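Side-chain contacts in N-ACETYLMURAMOYL-L-ALANINE AMIDASE CwlV (Paenibacillus polymyxa, PDB 1JWQ), which probably cleaves, through its zinc-dependent catalytic domain, the amide bond between N-acetylmuramoyl residues and L-alanine in bacterial cell-wall peptidoglycan: residues Val75-His80 / Lys102-Val107; Phe128-Glu133 / Ala138-Val143. All coordinates share one frame; numbering follows the deposited sequence.

Contact 1. Residues Val75-His80 / Lys102-Val107. With ZN (zinc ion), chain B.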
# COMPACT_ATOMS: atom_id res chain seq x y z
N VAL A 75 -5.02 -10.29 6.48
CA VAL A 75 -5.08 -8.87 6.14
C VAL A 75 -4.68 -8.68 4.69
O VAL A 75 -3.98 -9.51 4.11
CB VAL A 75 -4.16 -7.99 7.02
CG1 VAL A 75 -4.61 -8.05 8.47
CG2 VAL A 75 -2.71 -8.44 6.87
N PHE A 76 -5.12 -7.57 4.12
CA PHE A 76 -4.82 -7.23 2.74
C PHE A 76 -4.41 -5.76 2.71
O PHE A 76 -5.10 -4.92 3.27
CB PHE A 76 -6.06 -7.47 1.87
CG PHE A 76 -5.89 -7.10 0.42
CD1 PHE A 76 -6.17 -5.81 -0.01
CD2 PHE A 76 -5.47 -8.05 -0.51
CE1 PHE A 76 -6.06 -5.47 -1.36
CE2 PHE A 76 -5.36 -7.72 -1.86
CZ PHE A 76 -5.65 -6.43 -2.29
N VAL A 77 -3.28 -5.48 2.08
CA VAL A 77 -2.81 -4.10 1.99
C VAL A 77 -2.46 -3.80 0.54
O VAL A 77 -1.60 -4.47 -0.04
CB VAL A 77 -1.55 -3.86 2.85
CG1 VAL A 77 -1.09 -2.41 2.70
CG2 VAL A 77 -1.85 -4.17 4.31
N SER A 78 -3.12 -2.81 -0.03
CA SER A 78 -2.85 -2.41 -1.40
C SER A 78 -2.04 -1.12 -1.31
O SER A 78 -2.43 -0.19 -0.60
CB SER A 78 -4.15 -2.19 -2.17
OG SER A 78 -3.87 -1.98 -3.54
N ILE A 79 -0.91 -1.08 -2.00
CA ILE A 79 -0.03 0.08 -1.98
C ILE A 79 -0.12 0.86 -3.28
O ILE A 79 0.02 0.31 -4.37
CB ILE A 79 1.43 -0.35 -1.73
CG1 ILE A 79 1.53 -1.09 -0.39
CG2 ILE A 79 2.33 0.88 -1.71
CD1 ILE A 79 2.93 -1.60 -0.06
N HIS A 80 -0.37 2.16 -3.14
CA HIS A 80 -0.53 3.06 -4.27
C HIS A 80 0.15 4.40 -4.03
O HIS A 80 0.62 4.70 -2.94
CB HIS A 80 -2.02 3.31 -4.52
CG HIS A 80 -2.75 2.12 -5.06
ND1 HIS A 80 -3.12 2.02 -6.38
CD2 HIS A 80 -3.19 0.99 -4.45
CE1 HIS A 80 -3.76 0.88 -6.57
NE2 HIS A 80 -3.81 0.23 -5.42
N LYS A 102 -11.85 -1.05 9.53
CA LYS A 102 -11.49 0.18 10.21
C LYS A 102 -10.43 0.04 11.30
O LYS A 102 -9.54 0.88 11.40
CB LYS A 102 -12.75 0.84 10.80
CG LYS A 102 -13.84 1.08 9.77
CD LYS A 102 -14.98 1.93 10.33
CE LYS A 102 -14.53 3.36 10.56
NZ LYS A 102 -15.65 4.23 11.04
N ALA A 103 -10.52 -1.01 12.11
CA ALA A 103 -9.55 -1.21 13.18
C ALA A 103 -8.16 -1.32 12.59
O ALA A 103 -7.21 -0.70 13.08
CB ALA A 103 -9.88 -2.47 13.97
N PHE A 104 -8.04 -2.10 11.53
CA PHE A 104 -6.77 -2.28 10.86
C PHE A 104 -6.31 -0.96 10.25
O PHE A 104 -5.14 -0.60 10.35
CB PHE A 104 -6.91 -3.37 9.78
CG PHE A 104 -5.66 -3.62 8.99
CD1 PHE A 104 -4.40 -3.55 9.58
CD2 PHE A 104 -5.75 -3.97 7.64
CE1 PHE A 104 -3.25 -3.83 8.84
CE2 PHE A 104 -4.61 -4.25 6.89
CZ PHE A 104 -3.35 -4.18 7.50
N ALA A 105 -7.22 -0.22 9.62
CA ALA A 105 -6.83 1.07 9.04
C ALA A 105 -6.28 1.99 10.13
O ALA A 105 -5.28 2.68 9.93
CB ALA A 105 -8.04 1.73 8.36
N ASN A 106 -6.92 1.99 11.30
CA ASN A 106 -6.46 2.82 12.41
C ASN A 106 -5.06 2.43 12.85
O ASN A 106 -4.19 3.29 13.01
CB ASN A 106 -7.42 2.71 13.60
CG ASN A 106 -8.76 3.37 13.34
OD1 ASN A 106 -8.83 4.47 12.80
ND2 ASN A 106 -9.84 2.71 13.75
N VAL A 107 -4.82 1.14 13.06
CA VAL A 107 -3.50 0.69 13.48
C VAL A 107 -2.49 0.97 12.38
O VAL A 107 -1.42 1.53 12.63
CB VAL A 107 -3.51 -0.82 13.83
CG1 VAL A 107 -2.09 -1.30 14.17
CG2 VAL A 107 -4.44 -1.07 15.01
ZN ZN B . -3.04 3.62 -7.85
O HOH W 1 -3.51 5.40 -7.02
O HOH W 2 -5.27 3.55 -8.14
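In the open alpha-beta-alpha sandwich of this amidase domain, the start of central strand 75-80 meets helix 102-107 through a single aromatic side chain, F104, laid against V75 and V77. CG1 of V75 stands over one face of the F104 ring, 4.2 Å from its centroid and 12° off the normal, a CH-pi contact. V77 comes from another direction: its CG2 meets CZ of F104 at the ring edge, 3.5 Å away. The carbonyl O of F76 also lies at this edge, in the ring plane, 3.7 Å from CE2 of F104. With CG anti to the backbone N (chi1 178°), F104 reaches out from the helix to the sheet, bridging the 10.5 Å that separates the axes of the two segments. Beta-branched valines favour a strand's extended backbone, and their methyls here meet the ring over a face (V75) and at its edge (V77). Replacing F104 with an alanine would probably open a gap between helix and strand and strip V75 CG1 of its aromatic partner. Farther along the strand, ND1 of H80 binds the zinc ion at 2.2 Å, while its NE2 makes a weak hydrogen bond to S78 OG, which also bonds D7; H10 and E26 complete the protein ligands. Strands 2-8 and 138-145 flank strand 75-82, and helix 158-176 packs beside F104, bringing Y175 to its ring and I172 to V77.

Contact 2. Residues Phe128-Glu133 / Ala138-Val143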
# COMPACT_ATOMS: atom_id res chain seq x y z
N PHE A 128 -13.09 1.33 -3.28
CA PHE A 128 -12.14 0.73 -4.20
C PHE A 128 -12.32 -0.79 -4.20
O PHE A 128 -12.38 -1.41 -3.14
CB PHE A 128 -10.71 1.09 -3.79
CG PHE A 128 -10.49 2.58 -3.66
CD1 PHE A 128 -9.76 3.09 -2.59
CD2 PHE A 128 -11.02 3.47 -4.59
CE1 PHE A 128 -9.56 4.46 -2.45
CE2 PHE A 128 -10.83 4.84 -4.46
CZ PHE A 128 -10.10 5.34 -3.38
N HIS A 129 -12.41 -1.36 -5.39
CA HIS A 129 -12.62 -2.79 -5.57
C HIS A 129 -11.83 -3.70 -4.63
O HIS A 129 -12.41 -4.52 -3.93
CB HIS A 129 -12.32 -3.18 -7.02
CG HIS A 129 -12.69 -4.59 -7.37
ND1 HIS A 129 -13.63 -4.89 -8.33
CD2 HIS A 129 -12.25 -5.77 -6.89
CE1 HIS A 129 -13.76 -6.20 -8.42
NE2 HIS A 129 -12.93 -6.76 -7.56
N VAL A 130 -10.51 -3.56 -4.62
CA VAL A 130 -9.69 -4.44 -3.79
C VAL A 130 -9.97 -4.40 -2.29
O VAL A 130 -9.72 -5.40 -1.60
CB VAL A 130 -8.18 -4.21 -4.05
CG1 VAL A 130 -7.88 -4.45 -5.53
CG2 VAL A 130 -7.77 -2.81 -3.65
N ILE A 131 -10.48 -3.29 -1.76
CA ILE A 131 -10.77 -3.24 -0.33
C ILE A 131 -12.26 -3.45 -0.05
O ILE A 131 -12.68 -3.63 1.09
CB ILE A 131 -10.25 -1.92 0.32
CG1 ILE A 131 -10.80 -0.69 -0.41
CG2 ILE A 131 -8.72 -1.89 0.28
CD1 ILE A 131 -10.43 0.64 0.28
N ARG A 132 -13.05 -3.44 -1.12
CA ARG A 132 -14.50 -3.64 -1.01
C ARG A 132 -14.88 -5.11 -1.14
O ARG A 132 -15.68 -5.62 -0.35
CB ARG A 132 -15.22 -2.87 -2.12
CG ARG A 132 -16.71 -3.16 -2.18
CD ARG A 132 -17.37 -2.46 -3.35
NE ARG A 132 -16.92 -2.98 -4.64
CZ ARG A 132 -16.33 -2.24 -5.58
NH1 ARG A 132 -16.12 -0.95 -5.38
NH2 ARG A 132 -15.96 -2.80 -6.72
N GLU A 133 -14.32 -5.77 -2.15
CA GLU A 133 -14.63 -7.17 -2.43
C GLU A 133 -13.90 -8.17 -1.55
O GLU A 133 -14.26 -9.35 -1.52
CB GLU A 133 -14.37 -7.46 -3.91
CG GLU A 133 -15.21 -6.59 -4.83
CD GLU A 133 -16.71 -6.75 -4.60
OE1 GLU A 133 -17.44 -5.75 -4.69
OE2 GLU A 133 -17.14 -7.89 -4.33
N ALA A 138 -8.98 -5.00 5.10
CA ALA A 138 -8.25 -4.56 3.92
C ALA A 138 -8.18 -3.06 3.80
O ALA A 138 -9.19 -2.37 3.91
CB ALA A 138 -8.89 -5.16 2.67
N VAL A 139 -6.99 -2.55 3.55
CA VAL A 139 -6.82 -1.12 3.39
C VAL A 139 -6.00 -0.82 2.14
O VAL A 139 -5.25 -1.66 1.65
CB VAL A 139 -6.12 -0.49 4.61
CG1 VAL A 139 -6.97 -0.72 5.87
CG2 VAL A 139 -4.73 -1.09 4.79
N LEU A 140 -6.18 0.39 1.62
CA LEU A 140 -5.44 0.82 0.45
C LEU A 140 -4.70 2.08 0.88
O LEU A 140 -5.30 3.02 1.41
CB LEU A 140 -6.39 1.12 -0.71
CG LEU A 140 -5.70 1.47 -2.03
CD1 LEU A 140 -6.55 0.98 -3.21
CD2 LEU A 140 -5.47 2.98 -2.11
N LEU A 141 -3.40 2.08 0.67
CA LEU A 141 -2.58 3.20 1.06
C LEU A 141 -2.15 4.04 -0.13
O LEU A 141 -1.65 3.51 -1.11
CB LEU A 141 -1.33 2.69 1.80
CG LEU A 141 -1.55 1.64 2.88
CD1 LEU A 141 -0.19 1.23 3.46
CD2 LEU A 141 -2.45 2.18 3.98
N GLU A 142 -2.39 5.34 -0.04
CA GLU A 142 -1.97 6.27 -1.09
C GLU A 142 -0.83 6.97 -0.35
O GLU A 142 -1.06 7.91 0.42
CB GLU A 142 -3.09 7.23 -1.45
CG GLU A 142 -4.19 6.60 -2.31
CD GLU A 142 -3.72 6.29 -3.72
OE1 GLU A 142 -4.49 5.66 -4.48
OE2 GLU A 142 -2.58 6.67 -4.07
N VAL A 143 0.38 6.49 -0.57
CA VAL A 143 1.56 7.01 0.13
C VAL A 143 1.83 8.49 -0.00
O VAL A 143 2.14 9.16 0.98
CB VAL A 143 2.82 6.23 -0.28
CG1 VAL A 143 4.00 6.66 0.57
CG2 VAL A 143 2.57 4.73 -0.13
O HOH W 3 -11.88 -2.38 3.53
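Apolar contacts carry most of the meeting between I131, on the short helix 129-132, and strand 138-143. CG2 of I131 settles on the strand backbone, 3.5 Å from the carbonyl C of V139, and touches CB of L140 at 3.9 Å. It lies anti to its own carbonyl carbon, while CG1 takes the place between backbone N and carbonyl carbon (chi1 54°); thus both branches of the isoleucine are used, CD1 also approaching CB of L140. A138 has only a methyl, small enough for the helix backbone to come close: its CB is 4.0 Å from CA of I131. L140, its CG anti to the backbone N, suits its buried site because the branched end reaches both V130 and F128: CD1 meets CG2 of V130 at 4.0 Å and CD1 of F128 at 3.9 Å, the methyl approaching the phenyl ring obliquely.

Polar links are fewer. Water 3 donates to both I131 O and A138 O, joining the two backbones, and R98 adds a further bond to I131 O. On the side of the helix turned from the strand, NE of R132 bonds E133 OE1 at 2.8 Å in a salt bridge, nearly straight at 164° and in the guanidinium plane, using the anti lone pair of the oxygen.

F128 stands at the N-cap position, and its ring meets Y95 edge-to-face. The whole is a one-turn helix between strands 120-125 and 138-145, packed on the same sheet face as helix 61-70, where V130 touches L61; it covers L140, which also packs against the zinc ligand H80.

How the contacts relate
Contacts 1 and 2 lie in series along the chain, 75-80 / 102-107 closing before 128-133 / 138-143 opens, yet their centres are only 8 Å apart. What joins them is the mixed sheet: strands 75-82 and 138-145 run parallel as neighbours, and probable hydrogen bonds link H80 N to L141 O and L141 N to S78 O. Helix 102-116 and the short helix 129-132 pack on opposite faces of this pair, so the two contacts clothe both sides of the sheet. At the zinc end, CD2 of H80 packs on CG of L140, so that a leucine held under helix 129-132 also rests on a zinc ligand of strand 75-82.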